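Local coordinates for SJCHGC06286 protein (Schistosoma japonicum, PDB 3QBR) that probably binds BH domains of partner proteins as a Bcl-2 family regulator of apoptosis, at residues A[63-66]-A[67-71]; A[83-86]-A[87-91]. All coordinates share one frame; numbering follows the deposited sequence.

Interaction 1 (A[63-66]-A[67-71])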
loop_
_atom_site.group_PDB
_atom_site.type_symbol
_atom_site.label_atom_id
_atom_site.label_comp_id
_atom_site.label_asym_id
_atom_site.label_seq_id
_atom_site.Cartn_x
_atom_site.Cartn_y
_atom_site.Cartn_z
ATOM N N HIS A 63 -2.117 2.700 13.627
ATOM C CA HIS A 63 -2.145 4.118 13.998
ATOM C C HIS A 63 -1.001 4.926 13.349
ATOM O O HIS A 63 -1.228 5.982 12.738
ATOM C CB HIS A 63 -2.118 4.299 15.520
ATOM C CG HIS A 63 -3.389 3.903 16.203
ATOM N ND1 HIS A 63 -4.633 4.039 15.617
ATOM C CD2 HIS A 63 -3.618 3.383 17.438
ATOM C CE1 HIS A 63 -5.566 3.609 16.449
ATOM N NE2 HIS A 63 -4.975 3.209 17.563
ATOM N N SER A 64 0.222 4.420 13.485
ATOM C CA SER A 64 1.372 5.036 12.856
ATOM C C SER A 64 1.118 5.190 11.382
ATOM O O SER A 64 1.356 6.253 10.821
ATOM C CB SER A 64 2.637 4.203 13.068
ATOM O OG SER A 64 3.092 4.336 14.397
ATOM N N LEU A 65 0.642 4.130 10.745
ATOM C CA LEU A 65 0.454 4.175 9.297
ATOM C C LEU A 65 -0.578 5.216 8.878
ATOM O O LEU A 65 -0.471 5.803 7.803
ATOM C CB LEU A 65 0.042 2.816 8.766
ATOM C CG LEU A 65 1.180 1.900 8.416
ATOM C CD1 LEU A 65 0.564 0.583 8.028
ATOM C CD2 LEU A 65 1.990 2.513 7.256
ATOM N N LEU A 66 -1.590 5.420 9.717
ATOM C CA LEU A 66 -2.632 6.390 9.406
ATOM C C LEU A 66 -2.012 7.770 9.487
ATOM O O LEU A 66 -2.214 8.612 8.612
ATOM C CB LEU A 66 -3.860 6.275 10.337
ATOM C CG LEU A 66 -4.795 5.069 10.120
ATOM C CD1 LEU A 66 -5.684 4.861 11.318
ATOM C CD2 LEU A 66 -5.639 5.187 8.888
ATOM N N GLN A 67 -1.238 8.001 10.534
ATOM C CA GLN A 67 -0.561 9.276 10.628
ATOM C C GLN A 67 0.350 9.512 9.411
ATOM O O GLN A 67 0.283 10.559 8.782
ATOM C CB GLN A 67 0.210 9.365 11.926
ATOM C CG GLN A 67 0.998 10.661 12.069
ATOM C CD GLN A 67 2.082 10.518 13.109
ATOM O OE1 GLN A 67 1.789 10.414 14.298
ATOM N NE2 GLN A 67 3.344 10.461 12.664
ATOM N N LEU A 68 1.145 8.505 9.061
ATOM C CA LEU A 68 2.175 8.609 8.032
ATOM C C LEU A 68 1.629 8.599 6.602
ATOM O O LEU A 68 2.208 9.226 5.723
ATOM C CB LEU A 68 3.207 7.480 8.200
ATOM C CG LEU A 68 4.115 7.485 9.438
ATOM C CD1 LEU A 68 4.850 6.152 9.574
ATOM C CD2 LEU A 68 5.114 8.620 9.406
ATOM N N VAL A 69 0.554 7.856 6.355
ATOM C CA VAL A 69 -0.127 7.890 5.064
ATOM C C VAL A 69 -0.878 9.230 4.972
ATOM O O VAL A 69 -1.148 9.756 3.887
ATOM C CB VAL A 69 -1.077 6.704 4.923
ATOM C CG1 VAL A 69 -2.029 6.893 3.730
ATOM C CG2 VAL A 69 -0.272 5.423 4.753
ATOM N N GLY A 70 -1.185 9.800 6.133
ATOM C CA GLY A 70 -1.765 11.126 6.171
ATOM C C GLY A 70 -0.739 12.138 5.681
ATOM O O GLY A 70 -1.054 12.998 4.850
ATOM N N ASP A 71 0.488 12.029 6.205
ATOM C CA ASP A 71 1.598 12.859 5.757
ATOM C C ASP A 71 1.705 12.727 4.260
ATOM O O ASP A 71 1.804 13.728 3.549
ATOM C CB ASP A 71 2.916 12.422 6.396
ATOM C CG ASP A 71 3.010 12.775 7.883
ATOM O OD1 ASP A 71 2.354 13.744 8.333
ATOM O OD2 ASP A 71 3.766 12.078 8.599
#

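Interaction 2 (A[83-86]-A[87-91])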
loop_
_atom_site.group_PDB
_atom_site.type_symbol
_atom_site.label_atom_id
_atom_site.label_comp_id
_atom_site.label_asym_id
_atom_site.label_seq_id
_atom_site.Cartn_x
_atom_site.Cartn_y
_atom_site.Cartn_z
ATOM N N GLU A 83 -5.951 10.782 -11.675
ATOM C CA GLU A 83 -6.676 10.357 -12.881
ATOM C C GLU A 83 -5.862 9.734 -14.012
ATOM O O GLU A 83 -6.301 8.753 -14.630
ATOM C CB GLU A 83 -7.513 11.508 -13.419
ATOM C CG GLU A 83 -8.580 11.966 -12.455
ATOM C CD GLU A 83 -9.826 12.437 -13.171
ATOM O OE1 GLU A 83 -9.702 13.257 -14.111
ATOM O OE2 GLU A 83 -10.928 11.978 -12.797
ATOM N N PRO A 84 -4.681 10.304 -14.287
ATOM C CA PRO A 84 -3.774 9.806 -15.324
ATOM C C PRO A 84 -3.492 8.324 -15.161
ATOM O O PRO A 84 -3.796 7.515 -16.036
ATOM C CB PRO A 84 -2.483 10.583 -15.059
ATOM C CG PRO A 84 -2.915 11.831 -14.366
ATOM C CD PRO A 84 -4.156 11.500 -13.599
ATOM N N VAL A 85 -2.922 7.982 -14.014
ATOM C CA VAL A 85 -2.389 6.647 -13.759
ATOM C C VAL A 85 -3.452 5.554 -13.655
ATOM O O VAL A 85 -3.209 4.410 -14.037
ATOM C CB VAL A 85 -1.540 6.647 -12.473
ATOM C CG1 VAL A 85 -0.537 5.510 -12.504
ATOM C CG2 VAL A 85 -0.839 7.993 -12.304
ATOM N N ALA A 86 -4.624 5.892 -13.126
ATOM C CA ALA A 86 -5.674 4.899 -13.023
ATOM C C ALA A 86 -6.000 4.481 -14.433
ATOM O O ALA A 86 -6.020 3.289 -14.755
ATOM C CB ALA A 86 -6.897 5.451 -12.322
ATOM N N GLN A 87 -6.226 5.477 -15.280
ATOM C CA GLN A 87 -6.499 5.217 -16.679
ATOM C C GLN A 87 -5.380 4.398 -17.287
ATOM O O GLN A 87 -5.617 3.343 -17.882
ATOM C CB GLN A 87 -6.638 6.528 -17.424
ATOM C CG GLN A 87 -7.776 7.362 -16.918
ATOM C CD GLN A 87 -8.178 8.419 -17.906
ATOM O OE1 GLN A 87 -8.096 8.213 -19.121
ATOM N NE2 GLN A 87 -8.616 9.567 -17.397
ATOM N N SER A 88 -4.156 4.886 -17.129
ATOM C CA SER A 88 -3.016 4.212 -17.712
ATOM C C SER A 88 -2.936 2.785 -17.177
ATOM O O SER A 88 -2.337 1.911 -17.804
ATOM C CB SER A 88 -1.726 4.980 -17.427
ATOM O OG SER A 88 -1.186 4.647 -16.156
ATOM N N LEU A 89 -3.546 2.558 -16.015
ATOM C CA LEU A 89 -3.614 1.223 -15.415
ATOM C C LEU A 89 -4.865 0.477 -15.847
ATOM O O LEU A 89 -4.882 -0.753 -15.902
ATOM C CB LEU A 89 -3.540 1.313 -13.893
ATOM C CG LEU A 89 -2.100 1.366 -13.383
ATOM C CD1 LEU A 89 -2.008 2.033 -12.013
ATOM C CD2 LEU A 89 -1.509 -0.040 -13.380
ATOM N N GLY A 90 -5.908 1.233 -16.171
ATOM C CA GLY A 90 -7.127 0.652 -16.688
ATOM C C GLY A 90 -7.957 0.210 -15.519
ATOM O O GLY A 90 -8.352 -0.951 -15.418
ATOM N N ILE A 91 -8.219 1.167 -14.639
ATOM C CA ILE A 91 -8.822 0.895 -13.351
ATOM C C ILE A 91 -10.048 1.752 -13.108
ATOM O O ILE A 91 -10.856 1.442 -12.246
ATOM C CB ILE A 91 -7.800 1.124 -12.230
ATOM C CG1 ILE A 91 -7.045 -0.174 -11.956
ATOM C CG2 ILE A 91 -8.473 1.641 -10.968
ATOM C CD1 ILE A 91 -6.017 -0.026 -10.887
#

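Interaction 1 (A[63-66]-A[67-71])
Leu-65 and Val-69, one turn apart on helix 58-79, meet along the inner face of the helix, with CD2 of Leu-65 4.5 Å from CG2 of Val-69. That is a loose touch; CG2 of Val-69 comes closer to Leu-65 O, at 3.1 Å, than to the leucine branch. CG2 of Val-69 is carried beside its backbone N because CG1 stands anti to that N (chi1 167°), and this turns CG2 back toward the Leu-65 carbonyl. On the next face Leu-68 lays its CB and CG against the Ser-64 carbonyl, CG being 3.3 Å from Ser-64 O.

Beneath these side chains run the i to i+4 bonds that fix their spacing. Gln-67 N reaches His-63 O at 3.0 Å, and Leu-68 N reaches Ser-64 O at 2.9 Å. Val-69 N and Gly-70 N bond likewise to the carbonyls of Leu-65 and Leu-66.

Further out, Phe-28 of helix 17-31 covers Leu-65 and Val-69, while Phe-126, Ala-127 and Val-123 of helix 119-137 cover Leu-65, Val-69 and Leu-68. Ser-64 OG bonds to Ser-177 OG. The spacing of Leu-66, Gly-70 and Asp-71 is consistent with the Leu-x-x-x-Gly-Asp pattern of a BH3 motif, carried here on an amphipathic helix of the Bcl-2 fold.

Interaction 2 (A[83-86]-A[87-91])
Val-85 and Leu-89 make the main apolar contact of this short helix: they lie side by side and point the same way, with Val-85 CG1 3.8 Å from Leu-89 CD1. CG1 is the branch that does the touching because it stands anti to the backbone N of Val-85 (chi1 -156°), which swings it toward the following turn. A second, looser apolar contact joins Ala-86 CB to Ile-91 CG2 at 4.3 Å, across the end of the helix. Gln-87 runs its CB and CG back beside the carbonyls of Glu-83 and Pro-84, so the aliphatic part of the side chain lies along the backbone.

Among the polar contacts, Ser-88 is held twice. Its N bonds to Pro-84 O at 2.9 Å, and its OG donates to Val-85 O, also at 2.9 Å. With chi1 at 84°, OG sits between N and the carbonyl carbon and folds back onto the preceding turn; the hydroxyl meets the Val-85 carbonyl from the side, at a C=O...OG angle of 107°. Gln-87 N to Glu-83 O is a weak bond.

At the C-terminal end, Gly-90 takes a positive phi and turns the chain out of the helix. Ile-91 N bonds weakly to Ala-86 O at 3.1 Å, while Gly-90 N points to Gln-87 O.

Outside the segment, Leu-102 and Phe-105 of helix 99-113 pack on Leu-89, and Arg-135 of helix 119-137 touches Ala-86 and Ile-91. Val-85, Ser-88 and Leu-89 also pack on apolar side chains of another protein's chain, consistent with a place on the ligand groove of the Bcl-2 fold. The exit itself is a Schellman motif, with Gly-90 as C-prime and the Ala-86 to Ile-91 contact as its usual apolar clasp.

Interactions 1 and 2 sit on consecutive helices, 58-79 and 83-89, with centres about 25 Å apart and nearest atoms about 16 Å apart, so they do not touch. Both lean on helix 119-137, but at different places: interaction 1 packs near Phe-126 and Ala-127, interaction 2 near Arg-135 and Leu-136. The first is the middle of a long helix with a regular ladder of backbone bonds and four buried residues. The second is a more exposed, two-turn helix with weaker bonds, a serine hydroxyl bonded back to a carbonyl and a glycine exit. Residues of both also meet another protein's chain: largely polar contacts at 67-71, apolar ones at 85-89.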